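Local structure of coenzyme A transferase (Yersinia pestis, 3QLI) at residues A[72-77]-A[96-101]; A[84-89]-A[103-108]; A[121-126]-A[355-360]; A[40-45]-A[141-146]. The protein probably transfers coenzyme A between carboxylic acids, much as acetate and 4-hydroxybutyrate CoA-transferases do. All blocks are in the same frame, centred on the assembly; numbering follows the deposited sequence.

Contact 1 of 4, residues A[72-77]-A[96-101]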
loop_
_atom_site.group_PDB
_atom_site.type_symbol
_atom_site.label_atom_id
_atom_site.label_comp_id
_atom_site.label_asym_id
_atom_site.label_seq_id
_atom_site.Cartn_x
_atom_site.Cartn_y
_atom_site.Cartn_z
ATOM N N VAL A 72 3.349 4.423 26.727
ATOM C CA VAL A 72 3.547 5.642 25.955
ATOM C C VAL A 72 3.604 5.284 24.482
ATOM O O VAL A 72 4.505 4.543 24.037
ATOM C CB VAL A 72 4.831 6.393 26.379
ATOM C CG1 VAL A 72 5.027 7.661 25.517
ATOM C CG2 VAL A 72 4.770 6.740 27.866
ATOM N N TYR A 73 2.623 5.798 23.734
ATOM C CA TYR A 73 2.496 5.560 22.301
ATOM C C TYR A 73 3.025 6.794 21.554
ATOM O O TYR A 73 2.561 7.908 21.790
ATOM C CB TYR A 73 1.027 5.344 21.939
ATOM C CG TYR A 73 0.419 4.048 22.429
ATOM C CD1 TYR A 73 0.313 2.947 21.583
ATOM C CD2 TYR A 73 -0.090 3.932 23.730
ATOM C CE1 TYR A 73 -0.278 1.749 22.020
ATOM C CE2 TYR A 73 -0.669 2.739 24.176
ATOM C CZ TYR A 73 -0.756 1.650 23.318
ATOM O OH TYR A 73 -1.343 0.462 23.753
ATOM N N TYR A 74 3.976 6.612 20.640
ATOM C CA TYR A 74 4.649 7.776 20.065
ATOM C C TYR A 74 5.429 7.438 18.796
ATOM O O TYR A 74 5.719 6.264 18.543
ATOM C CB TYR A 74 5.612 8.370 21.107
ATOM C CG TYR A 74 6.757 7.433 21.403
ATOM C CD1 TYR A 74 8.000 7.616 20.814
ATOM C CD2 TYR A 74 6.584 6.339 22.241
ATOM C CE1 TYR A 74 9.046 6.739 21.063
ATOM C CE2 TYR A 74 7.629 5.446 22.496
ATOM C CZ TYR A 74 8.850 5.650 21.901
ATOM O OH TYR A 74 9.884 4.762 22.140
ATOM N N PHE A 75 5.802 8.483 18.055
ATOM C CA PHE A 75 6.571 8.397 16.813
ATOM C C PHE A 75 7.746 9.380 16.850
ATOM O O PHE A 75 7.696 10.380 17.562
ATOM C CB PHE A 75 5.707 8.833 15.625
ATOM C CG PHE A 75 4.684 7.829 15.186
ATOM C CD1 PHE A 75 4.958 6.946 14.158
ATOM C CD2 PHE A 75 3.427 7.806 15.764
ATOM C CE1 PHE A 75 4.011 6.038 13.736
ATOM C CE2 PHE A 75 2.476 6.898 15.346
ATOM C CZ PHE A 75 2.767 6.014 14.329
ATOM N N GLU A 76 8.786 9.112 16.062
ATOM C CA GLU A 76 9.933 10.024 15.954
ATOM C C GLU A 76 10.629 10.473 17.245
ATOM O O GLU A 76 10.610 11.652 17.589
ATOM C CB GLU A 76 9.576 11.238 15.093
ATOM C CG GLU A 76 10.760 11.832 14.345
ATOM C CD GLU A 76 11.471 10.820 13.463
ATOM O OE1 GLU A 76 10.806 9.903 12.942
ATOM O OE2 GLU A 76 12.700 10.946 13.287
ATOM N N THR A 77 11.221 9.522 17.958
ATOM C CA THR A 77 11.908 9.792 19.219
ATOM C C THR A 77 13.102 10.745 19.116
ATOM O O THR A 77 13.823 10.765 18.122
ATOM C CB THR A 77 12.431 8.486 19.847
ATOM O OG1 THR A 77 11.576 7.398 19.481
ATOM C CG2 THR A 77 12.487 8.604 21.360
ATOM N N PRO A 96 7.508 1.605 26.664
ATOM C CA PRO A 96 7.547 2.185 25.317
ATOM C C PRO A 96 6.718 1.356 24.357
ATOM O O PRO A 96 7.038 0.192 24.097
ATOM C CB PRO A 96 9.029 2.101 24.938
ATOM C CG PRO A 96 9.753 1.970 26.264
ATOM C CD PRO A 96 8.836 1.142 27.103
ATOM N N TYR A 97 5.634 1.951 23.869
ATOM C CA TYR A 97 4.830 1.359 22.807
ATOM C C TYR A 97 5.169 2.170 21.575
ATOM O O TYR A 97 4.389 2.988 21.104
ATOM C CB TYR A 97 3.333 1.390 23.169
ATOM C CG TYR A 97 2.958 0.178 24.005
ATOM C CD1 TYR A 97 2.108 -0.807 23.506
ATOM C CD2 TYR A 97 3.520 -0.017 25.266
ATOM C CE1 TYR A 97 1.797 -1.935 24.255
ATOM C CE2 TYR A 97 3.222 -1.159 26.023
ATOM C CZ TYR A 97 2.361 -2.106 25.510
ATOM O OH TYR A 97 2.048 -3.233 26.240
ATOM N N SER A 98 6.387 1.950 21.097
ATOM C CA SER A 98 6.978 2.764 20.050
ATOM C C SER A 98 6.322 2.423 18.733
ATOM O O SER A 98 6.127 1.251 18.408
ATOM C CB SER A 98 8.474 2.467 19.965
ATOM O OG SER A 98 9.023 2.286 21.258
ATOM N N MET A 99 5.997 3.448 17.963
ATOM C CA MET A 99 5.365 3.238 16.670
ATOM C C MET A 99 6.333 3.451 15.503
ATOM O O MET A 99 6.011 3.131 14.361
ATOM C CB MET A 99 4.099 4.083 16.582
ATOM C CG MET A 99 3.122 3.663 17.695
ATOM S SD MET A 99 1.608 4.610 17.854
ATOM C CE MET A 99 0.631 3.946 16.503
ATOM N N PHE A 100 7.513 3.994 15.813
ATOM C CA PHE A 100 8.686 3.982 14.931
ATOM C C PHE A 100 9.806 3.412 15.781
ATOM O O PHE A 100 9.895 3.729 16.970
ATOM C CB PHE A 100 9.154 5.398 14.573
ATOM C CG PHE A 100 8.404 6.060 13.452
ATOM C CD1 PHE A 100 7.560 5.348 12.622
ATOM C CD2 PHE A 100 8.581 7.427 13.221
ATOM C CE1 PHE A 100 6.883 5.994 11.585
ATOM C CE2 PHE A 100 7.916 8.075 12.191
ATOM C CZ PHE A 100 7.061 7.353 11.374
ATOM N N VAL A 101 10.676 2.595 15.197
ATOM C CA VAL A 101 11.859 2.137 15.925
ATOM C C VAL A 101 13.082 2.923 15.433
ATOM O O VAL A 101 13.534 2.730 14.305
ATOM C CB VAL A 101 12.060 0.602 15.783
ATOM C CG1 VAL A 101 13.372 0.142 16.441
ATOM C CG2 VAL A 101 10.868 -0.145 16.378
HETATM O O HOH W 1 9.834 6.536 17.539
#
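Two groups grip Tyr74 OH. Ser98 OG donates a hydrogen bond to it at 2.8 Å, and Glu105 OE2, from helix 103-114, is its stronger partner. CG of Tyr74 lies between the backbone N and the carbonyl carbon (chi1 67°). The OH end of the ring lies beside Ser98 CB and OG. The two strands run parallel. Tyr97 N bonds to Val72 O at 2.8 Å, and Met99 N bonds to Tyr74 O at 2.9 Å. The Tyr73 and Tyr97 side chains run alongside in the same sense, their ring planes 44° apart, neither stacked nor edge-to-face. Tyr97 CB sits over a face of the Tyr73 ring, 3.8 Å from its centroid.

From Phe75 and Met99 onward a second aromatic cluster follows. Met99 CB lies above the rim of the Phe75 ring, 3.3 Å from Phe75 CZ. Met99 SD adds an oblique Met-aromatic contact to the same ring. Phe75 and Phe100 form a T-shaped pair with planes at 88°. Phe75 CD1 stands over the centre of the Phe100 ring. Glu76, seen to bind CoA, brings OE1 to 3.3 Å from Phe100 CD2. A water donates to both Thr77 OG1 and Phe100 O.

The contact belongs to the beta-alpha-beta unit of strand 70-74, helix 79-83 and strand 94-98. Strand 41-44 flanks strand 70-74 on its other side. Helix 131-139 packs on Tyr73, Phe75 and Met99.

Contact 2 of 4, residues A[84-89]-A[103-108]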
loop_
_atom_site.group_PDB
_atom_site.type_symbol
_atom_site.label_atom_id
_atom_site.label_comp_id
_atom_site.label_asym_id
_atom_site.label_seq_id
_atom_site.Cartn_x
_atom_site.Cartn_y
_atom_site.Cartn_z
ATOM N N THR A 84 15.024 10.883 29.365
ATOM C CA THR A 84 14.125 10.870 30.516
ATOM C C THR A 84 13.211 9.649 30.694
ATOM O O THR A 84 13.588 8.676 31.342
ATOM C CB THR A 84 13.229 12.124 30.494
ATOM O OG1 THR A 84 12.500 12.165 29.262
ATOM C CG2 THR A 84 14.072 13.382 30.611
ATOM N N ILE A 85 12.015 9.710 30.119
ATOM C CA ILE A 85 11.019 8.642 30.254
ATOM C C ILE A 85 11.426 7.285 29.688
ATOM O O ILE A 85 11.053 6.244 30.224
ATOM C CB ILE A 85 9.626 9.051 29.717
ATOM C CG1 ILE A 85 9.696 9.436 28.240
ATOM C CG2 ILE A 85 9.045 10.183 30.551
ATOM C CD1 ILE A 85 8.379 9.277 27.520
ATOM N N LEU A 86 12.170 7.301 28.591
ATOM C CA LEU A 86 12.595 6.074 27.929
ATOM C C LEU A 86 13.848 5.421 28.525
ATOM O O LEU A 86 14.306 4.400 28.019
ATOM C CB LEU A 86 12.780 6.313 26.428
ATOM C CG LEU A 86 11.531 6.766 25.667
ATOM C CD1 LEU A 86 11.803 6.879 24.176
ATOM C CD2 LEU A 86 10.363 5.833 25.930
ATOM N N ARG A 87 14.419 6.012 29.573
ATOM C CA ARG A 87 15.627 5.440 30.171
ATOM C C ARG A 87 15.373 3.988 30.549
ATOM O O ARG A 87 14.348 3.670 31.143
ATOM C CB ARG A 87 16.074 6.232 31.409
ATOM C CG ARG A 87 16.746 7.560 31.090
ATOM C CD ARG A 87 17.640 8.040 32.239
ATOM N NE ARG A 87 17.009 7.937 33.555
ATOM C CZ ARG A 87 16.199 8.860 34.073
ATOM N NH1 ARG A 87 15.901 9.944 33.375
ATOM N NH2 ARG A 87 15.679 8.697 35.284
ATOM N N TYR A 88 16.314 3.116 30.199
ATOM C CA TYR A 88 16.171 1.674 30.406
ATOM C C TYR A 88 15.705 1.338 31.820
ATOM O O TYR A 88 14.851 0.470 32.017
ATOM C CB TYR A 88 17.502 0.974 30.100
ATOM C CG TYR A 88 17.426 -0.536 30.054
ATOM C CD1 TYR A 88 17.134 -1.203 28.864
ATOM C CD2 TYR A 88 17.662 -1.299 31.195
ATOM C CE1 TYR A 88 17.064 -2.578 28.811
ATOM C CE2 TYR A 88 17.599 -2.682 31.150
ATOM C CZ TYR A 88 17.303 -3.315 29.959
ATOM O OH TYR A 88 17.238 -4.688 29.916
ATOM N N GLU A 89 16.240 2.055 32.802
ATOM C CA GLU A 89 15.969 1.730 34.205
ATOM C C GLU A 89 14.516 1.951 34.584
ATOM O O GLU A 89 14.053 1.450 35.608
ATOM C CB GLU A 89 16.862 2.553 35.131
ATOM C CG GLU A 89 18.306 2.642 34.664
ATOM C CD GLU A 89 18.537 3.828 33.747
ATOM O OE1 GLU A 89 18.354 4.983 34.207
ATOM O OE2 GLU A 89 18.898 3.611 32.571
ATOM N N ALA A 103 17.036 5.052 16.531
ATOM C CA ALA A 103 18.291 4.775 17.233
ATOM C C ALA A 103 18.066 4.547 18.730
ATOM O O ALA A 103 18.646 3.630 19.328
ATOM C CB ALA A 103 19.302 5.911 17.008
ATOM N N VAL A 104 17.221 5.371 19.339
ATOM C CA VAL A 104 16.937 5.235 20.773
ATOM C C VAL A 104 16.357 3.855 21.127
ATOM O O VAL A 104 16.796 3.218 22.086
ATOM C CB VAL A 104 15.985 6.350 21.268
ATOM C CG1 VAL A 104 15.568 6.105 22.712
ATOM C CG2 VAL A 104 16.639 7.721 21.100
ATOM N N GLU A 105 15.373 3.396 20.360
ATOM C CA GLU A 105 14.757 2.094 20.610
ATOM C C GLU A 105 15.688 0.934 20.238
ATOM O O GLU A 105 15.684 -0.106 20.889
ATOM C CB GLU A 105 13.433 1.956 19.849
ATOM C CG GLU A 105 12.319 2.835 20.365
ATOM C CD GLU A 105 12.455 4.285 19.923
ATOM O OE1 GLU A 105 13.121 4.557 18.901
ATOM O OE2 GLU A 105 11.880 5.159 20.605
ATOM N N ARG A 106 16.454 1.096 19.164
ATOM C CA ARG A 106 17.450 0.084 18.821
ATOM C C ARG A 106 18.396 -0.172 20.001
ATOM O O ARG A 106 18.667 -1.326 20.345
ATOM C CB ARG A 106 18.232 0.482 17.568
ATOM C CG ARG A 106 17.418 0.358 16.291
ATOM C CD ARG A 106 18.307 0.343 15.042
ATOM N NE ARG A 106 19.005 1.606 14.842
ATOM C CZ ARG A 106 18.523 2.641 14.158
ATOM N NH1 ARG A 106 17.320 2.586 13.597
ATOM N NH2 ARG A 106 19.251 3.740 14.037
ATOM N N ALA A 107 18.883 0.896 20.629
ATOM C CA ALA A 107 19.746 0.761 21.811
ATOM C C ALA A 107 19.048 0.024 22.967
ATOM O O ALA A 107 19.624 -0.856 23.609
ATOM C CB ALA A 107 20.248 2.131 22.270
ATOM N N LEU A 108 17.799 0.383 23.237
ATOM C CA LEU A 108 17.036 -0.296 24.276
ATOM C C LEU A 108 16.837 -1.769 23.941
ATOM O O LEU A 108 16.984 -2.635 24.813
ATOM C CB LEU A 108 15.663 0.358 24.442
ATOM C CG LEU A 108 15.608 1.779 24.994
ATOM C CD1 LEU A 108 14.186 2.321 24.888
ATOM C CD2 LEU A 108 16.092 1.795 26.440
#
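Leu108 reaches from helix 103-114 to the loop residues Leu86 and Tyr88. Its CB rests on Val121 CG2 of another loop. CG is anti to the carbonyl carbon (chi1 -67°), and chi2 of 172° sets CD1 anti to CA. CD1 lies 3.8 Å from Leu86 O. CD2 comes closer to that carbonyl oxygen, at 3.5 Å. CD2 also lies 4.0 Å from Tyr88 CA and 4.0 Å from Tyr88 CD1. It meets the Tyr88 ring at the edge, in its plane. The Tyr88 and Leu108 side chains pass alongside in opposite senses. Tyr88 OH is hydrogen-bonded to Asp115.

Val104, one turn earlier in the helix, crosses Leu86 of the loop at about a right angle. Leu86 CD1 meets Val104 CG1 at 4.1 Å. The same methyl lies 4.0 Å from Glu105 OE2, the oxygen that bonds to Tyr74 and Thr77. Leu86 belongs to a type I turn from Thr84 to Arg87. From the end of the turn, Arg87 NE makes a weak bond to Glu89 OE1, part of a salt bridge within the loop.

The helix also carries Ala103 and Arg106, both seen to bind CoA, but neither touches this loop. No hydrogen bond or salt bridge crosses the contact. Loop and helix therefore meet through methyl groups set against other methyls, a ring edge, a carbonyl oxygen and a carboxylate oxygen, and the fit depends on shape rather than on directed bonds.

Contact 3 of 4, residues A[121-126]-A[355-360]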
loop_
_atom_site.group_PDB
_atom_site.type_symbol
_atom_site.label_atom_id
_atom_site.label_comp_id
_atom_site.label_asym_id
_atom_site.label_seq_id
_atom_site.Cartn_x
_atom_site.Cartn_y
_atom_site.Cartn_z
ATOM N N VAL A 121 10.964 -2.979 24.445
ATOM C CA VAL A 121 10.230 -2.105 23.542
ATOM C C VAL A 121 9.086 -2.899 22.931
ATOM O O VAL A 121 9.276 -4.022 22.467
ATOM C CB VAL A 121 11.129 -1.562 22.419
ATOM C CG1 VAL A 121 10.292 -0.879 21.322
ATOM C CG2 VAL A 121 12.211 -0.625 22.991
ATOM N N ASN A 122 7.887 -2.330 22.957
ATOM C CA ASN A 122 6.741 -3.013 22.386
ATOM C C ASN A 122 6.249 -2.310 21.136
ATOM O O ASN A 122 5.358 -1.463 21.189
ATOM C CB ASN A 122 5.615 -3.134 23.406
ATOM C CG ASN A 122 4.948 -4.493 23.365
ATOM O OD1 ASN A 122 4.572 -4.989 22.292
ATOM N ND2 ASN A 122 4.836 -5.125 24.523
ATOM N N TYR A 123 6.853 -2.656 20.011
ATOM C CA TYR A 123 6.472 -2.077 18.731
ATOM C C TYR A 123 4.983 -2.266 18.445
ATOM O O TYR A 123 4.455 -3.366 18.578
ATOM C CB TYR A 123 7.304 -2.712 17.613
ATOM C CG TYR A 123 6.941 -2.259 16.212
ATOM C CD1 TYR A 123 7.140 -0.942 15.807
ATOM C CD2 TYR A 123 6.425 -3.154 15.293
ATOM C CE1 TYR A 123 6.808 -0.526 14.519
ATOM C CE2 TYR A 123 6.093 -2.755 14.000
ATOM C CZ TYR A 123 6.291 -1.445 13.623
ATOM O OH TYR A 123 5.969 -1.060 12.342
ATOM N N VAL A 124 4.322 -1.181 18.041
ATOM C CA VAL A 124 2.915 -1.214 17.645
ATOM C C VAL A 124 2.862 -1.004 16.137
ATOM O O VAL A 124 3.107 0.102 15.655
ATOM C CB VAL A 124 2.118 -0.088 18.335
ATOM C CG1 VAL A 124 0.638 -0.131 17.922
ATOM C CG2 VAL A 124 2.274 -0.177 19.858
ATOM N N PRO A 125 2.575 -2.070 15.376
ATOM C CA PRO A 125 2.603 -1.885 13.919
ATOM C C PRO A 125 1.485 -0.949 13.463
ATOM O O PRO A 125 0.356 -1.047 13.956
ATOM C CB PRO A 125 2.372 -3.304 13.376
ATOM C CG PRO A 125 2.747 -4.235 14.540
ATOM C CD PRO A 125 2.316 -3.471 15.763
ATOM N N SER A 126 1.789 -0.052 12.529
ATOM C CA SER A 126 0.773 0.854 12.023
ATOM C C SER A 126 1.258 1.524 10.757
ATOM O O SER A 126 2.435 1.414 10.408
ATOM C CB SER A 126 0.455 1.941 13.055
ATOM O OG SER A 126 1.479 2.932 13.078
ATOM N N HIS A 355 14.514 -7.682 10.640
ATOM C CA HIS A 355 13.289 -7.031 11.101
ATOM C C HIS A 355 12.779 -6.009 10.105
ATOM O O HIS A 355 13.463 -5.662 9.134
ATOM C CB HIS A 355 13.516 -6.358 12.456
ATOM C CG HIS A 355 13.918 -7.311 13.534
ATOM N ND1 HIS A 355 13.002 -7.938 14.352
ATOM C CD2 HIS A 355 15.138 -7.757 13.920
ATOM C CE1 HIS A 355 13.641 -8.725 15.200
ATOM N NE2 HIS A 355 14.936 -8.635 14.957
ATOM N N GLN A 356 11.572 -5.516 10.355
ATOM C CA GLN A 356 11.005 -4.484 9.501
ATOM C C GLN A 356 10.094 -3.601 10.347
ATOM O O GLN A 356 8.926 -3.925 10.564
ATOM C CB GLN A 356 10.258 -5.124 8.317
ATOM C CG GLN A 356 9.723 -4.151 7.270
ATOM C CD GLN A 356 10.796 -3.214 6.731
ATOM O OE1 GLN A 356 10.777 -2.016 7.011
ATOM N NE2 GLN A 356 11.736 -3.758 5.968
ATOM N N TYR A 357 10.658 -2.512 10.864
ATOM C CA TYR A 357 9.884 -1.533 11.615
ATOM C C TYR A 357 9.721 -0.253 10.802
ATOM O O TYR A 357 8.876 0.577 11.120
ATOM C CB TYR A 357 10.564 -1.194 12.944
ATOM C CG TYR A 357 10.856 -2.392 13.807
ATOM C CD1 TYR A 357 12.164 -2.801 14.040
ATOM C CD2 TYR A 357 9.823 -3.122 14.381
ATOM C CE1 TYR A 357 12.436 -3.898 14.826
ATOM C CE2 TYR A 357 10.083 -4.223 15.174
ATOM C CZ TYR A 357 11.391 -4.610 15.387
ATOM O OH TYR A 357 11.652 -5.705 16.176
ATOM N N SER A 358 10.534 -0.084 9.760
ATOM C CA SER A 358 10.518 1.174 9.009
ATOM C C SER A 358 9.306 1.296 8.081
ATOM O O SER A 358 8.995 2.383 7.600
ATOM C CB SER A 358 11.835 1.403 8.243
ATOM O OG SER A 358 12.015 0.428 7.233
ATOM N N ALA A 359 8.600 0.191 7.858
ATOM C CA ALA A 359 7.422 0.218 6.989
ATOM C C ALA A 359 6.285 1.078 7.574
ATOM O O ALA A 359 5.322 1.430 6.882
ATOM C CB ALA A 359 6.948 -1.203 6.705
ATOM N N SER A 360 6.411 1.418 8.851
ATOM C CA SER A 360 5.458 2.311 9.507
ATOM C C SER A 360 5.578 3.746 9.015
ATOM O O SER A 360 4.644 4.531 9.157
ATOM C CB SER A 360 5.673 2.280 11.017
ATOM O OG SER A 360 5.254 1.039 11.536
HETATM O O HOH W 2 6.093 -3.311 10.066
HETATM O O HOH W 3 3.831 1.817 13.702
#
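The first torsions set CG of Tyr123 anti to the backbone N (chi1 176°) and OG of Ser360 anti to the carbonyl carbon (chi1 -71°). The phenol oxygen and the serine hydroxyl then meet: Tyr123 OH and Ser360 OG are modelled only 2.4 Å apart. A hydrogen bond from the phenol to the serine fits, but the distance is too short to trust and the proton is not settled.

Water ties the same groups together. One molecule accepts from Ser360 OG at 2.7 Å and from Ser126 OG, and donates to Val124 O. A second lies 3.2 Å from Tyr123 OH and donates to Gln356 O.

The rings carry the apolar part. Tyr357 turns its edge to the face of Tyr123, with planes at 70° and centroids 4.8 Å apart. Tyr357 CD2 stands over the ring centre, 3.5 Å from Tyr123 CG. Pro125 N lies above the rim of the opposite face. Within 355-360, Ser358, seen to bind CoA, donates from OG to Gln356 OE1 at 2.7 Å. Tyr357 N bonds to Glu350, another CoA-binding residue. Arg406 of the second subunit bonds to Gln356 O and packs on both tyrosines.

The contact joins the N-terminal and C-terminal family regions. Residues 121-126 run beside strand 94-98, bonded to Pro96 and Ser98, and lead toward helix 131-139. Residues 355-360 come just before helix 363-372.

Contact 4 of 4, residues A[40-45]-A[141-146]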
loop_
_atom_site.group_PDB
_atom_site.type_symbol
_atom_site.label_atom_id
_atom_site.label_comp_id
_atom_site.label_asym_id
_atom_site.label_seq_id
_atom_site.Cartn_x
_atom_site.Cartn_y
_atom_site.Cartn_z
ATOM N N SER A 40 -2.619 3.718 32.332
ATOM C CA SER A 40 -3.259 4.560 31.315
ATOM C C SER A 40 -2.389 4.693 30.059
ATOM O O SER A 40 -1.287 4.133 29.996
ATOM C CB SER A 40 -3.619 5.945 31.873
ATOM O OG SER A 40 -2.459 6.711 32.176
ATOM N N HIS A 41 -2.901 5.416 29.063
ATOM C CA HIS A 41 -2.205 5.583 27.784
ATOM C C HIS A 41 -1.799 7.047 27.613
ATOM O O HIS A 41 -2.648 7.945 27.657
ATOM C CB HIS A 41 -3.103 5.201 26.597
ATOM C CG HIS A 41 -3.521 3.760 26.570
ATOM N ND1 HIS A 41 -4.503 3.290 25.724
ATOM C CD2 HIS A 41 -3.086 2.683 27.275
ATOM C CE1 HIS A 41 -4.658 1.988 25.905
ATOM N NE2 HIS A 41 -3.815 1.596 26.846
ATOM N N LEU A 42 -0.509 7.282 27.411
ATOM C CA LEU A 42 -0.016 8.625 27.155
ATOM C C LEU A 42 0.599 8.705 25.767
ATOM O O LEU A 42 1.189 7.741 25.286
ATOM C CB LEU A 42 1.021 9.014 28.210
ATOM C CG LEU A 42 1.604 10.430 28.079
ATOM C CD1 LEU A 42 1.586 11.165 29.389
ATOM C CD2 LEU A 42 3.007 10.355 27.542
ATOM N N SER A 43 0.464 9.860 25.121
ATOM C CA SER A 43 1.176 10.098 23.870
ATOM C C SER A 43 1.768 11.501 23.930
ATOM O O SER A 43 1.453 12.279 24.833
ATOM C CB SER A 43 0.240 9.944 22.662
ATOM O OG SER A 43 0.947 10.054 21.424
ATOM N N MET A 44 2.641 11.812 22.988
ATOM C CA MET A 44 3.313 13.098 22.976
ATOM C C MET A 44 3.618 13.473 21.534
ATOM O O MET A 44 3.477 12.651 20.635
ATOM C CB MET A 44 4.621 13.016 23.757
ATOM C CG MET A 44 5.535 11.894 23.263
ATOM S SD MET A 44 7.040 11.760 24.258
ATOM C CE MET A 44 7.747 10.240 23.613
ATOM N N GLY A 45 4.040 14.717 21.332
ATOM C CA GLY A 45 4.398 15.189 20.015
ATOM C C GLY A 45 5.630 14.498 19.473
ATOM O O GLY A 45 6.328 13.770 20.187
ATOM N N ILE A 141 -6.209 7.600 23.942
ATOM C CA ILE A 141 -5.164 8.315 24.666
ATOM C C ILE A 141 -5.762 9.069 25.845
ATOM O O ILE A 141 -6.679 9.874 25.688
ATOM C CB ILE A 141 -4.405 9.291 23.741
ATOM C CG1 ILE A 141 -3.707 8.520 22.608
ATOM C CG2 ILE A 141 -3.416 10.171 24.554
ATOM C CD1 ILE A 141 -2.680 7.471 23.074
ATOM N N ASP A 142 -5.259 8.786 27.037
ATOM C CA ASP A 142 -5.765 9.454 28.233
ATOM C C ASP A 142 -5.104 10.818 28.458
ATOM O O ASP A 142 -5.762 11.781 28.855
ATOM C CB ASP A 142 -5.594 8.529 29.442
ATOM C CG ASP A 142 -6.294 7.197 29.234
ATOM O OD1 ASP A 142 -7.536 7.190 29.298
ATOM O OD2 ASP A 142 -5.617 6.170 28.985
ATOM N N THR A 143 -3.807 10.896 28.193
ATOM C CA THR A 143 -3.059 12.145 28.362
ATOM C C THR A 143 -2.180 12.386 27.153
ATOM O O THR A 143 -1.480 11.475 26.692
ATOM C CB THR A 143 -2.137 12.112 29.607
ATOM O OG1 THR A 143 -2.913 11.835 30.779
ATOM C CG2 THR A 143 -1.446 13.471 29.784
ATOM N N PHE A 144 -2.236 13.610 26.629
ATOM C CA PHE A 144 -1.354 14.027 25.550
ATOM C C PHE A 144 -0.530 15.241 25.994
ATOM O O PHE A 144 -1.076 16.165 26.604
ATOM C CB PHE A 144 -2.162 14.361 24.289
ATOM C CG PHE A 144 -1.308 14.550 23.070
ATOM C CD1 PHE A 144 -0.617 13.474 22.525
ATOM C CD2 PHE A 144 -1.180 15.801 22.475
ATOM C CE1 PHE A 144 0.182 13.633 21.409
ATOM C CE2 PHE A 144 -0.361 15.971 21.351
ATOM C CZ PHE A 144 0.313 14.895 20.819
ATOM N N MET A 145 0.777 15.217 25.717
ATOM C CA MET A 145 1.676 16.316 26.090
ATOM C C MET A 145 2.450 16.785 24.857
ATOM O O MET A 145 2.952 15.964 24.087
ATOM C CB MET A 145 2.648 15.865 27.207
ATOM C CG MET A 145 1.937 15.076 28.323
ATOM S SD MET A 145 2.820 15.037 29.912
ATOM C CE MET A 145 4.288 14.157 29.395
ATOM N N HIS A 146 2.558 18.099 24.677
ATOM C CA HIS A 146 3.175 18.668 23.468
ATOM C C HIS A 146 3.720 20.061 23.829
ATOM O O HIS A 146 3.065 20.816 24.562
ATOM C CB HIS A 146 2.098 18.766 22.371
ATOM C CG HIS A 146 2.619 18.883 20.962
ATOM N ND1 HIS A 146 3.190 20.038 20.459
ATOM C CD2 HIS A 146 2.560 18.016 19.923
ATOM C CE1 HIS A 146 3.498 19.856 19.182
ATOM N NE2 HIS A 146 3.129 18.636 18.833
HETATM O O HOH W 4 -3.251 9.544 31.631
#
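Backbone bonds join His41 and the residues after it to Asp142 and the parallel strand that follows. His41 O takes two N-H groups, from Asp142 N at 2.8 Å and from Thr143 N at 3.2 Å. Ser43 then bonds both ways, its N to Thr143 O at 3.0 Å and its O to Met145 N at 3.1 Å. Gly45 N closes the series on Met145 O.

One side chain joins the backbone bonding. Asp142 OD2 accepts His41 N at 2.8 Å through its anti lone pair, the one away from OD1. OD1 makes a salt bridge to Arg174, so the carboxylate is held at both oxygens. His41 ND1 bonds instead to Gly140 O. A water lies between Ser40 OG and Thr143 OG1.

The apolar contacts fall on two faces. On the face of Leu42, Thr143 and Met145, Leu42 CD1 lies 3.8 Å from Thr143 CG2 and 4.0 Å from Met145 CE. On the face of Ser43 and Phe144, Ser43 CB sits in the ring plane at the edge of Phe144, 3.6 Å from CD1. Ile141 CD1 touches the same CB. The Phe144 ring runs on beside the Met44 backbone.

Both strands lie inside the parallel sheet of the N-terminal region. Strand 70-74 borders strand 41-44, and strand 175-180 borders strand 143-148. Helix 52-63 packs on Leu42, Met44 and Met145. Helix 166-172 packs on Ile141 and Phe144.

Overall arrangement
All four contacts are buried. Contacts 1 and 4 lie in the same parallel sheet, where strands 70-74 and 41-44 are neighbours. Contact 4 has the more regular backbone bonding, whereas contact 1 gives way to aromatic packing near CoA-binding residues. Contact 2 sets a loop on helix 103-114 without a polar bond across it, and Glu105 of that helix binds Tyr74 and Thr77 of contact 1. Contact 3 differs most: it joins distant parts of the chain by rings, hydroxyls and waters. The second subunit reaches it at many residues, and contact 1 at one. It touches contact 1 through Pro96 and Ser98. Contacts 3 and 4 do not touch; their nearest atoms are about 9 Å apart.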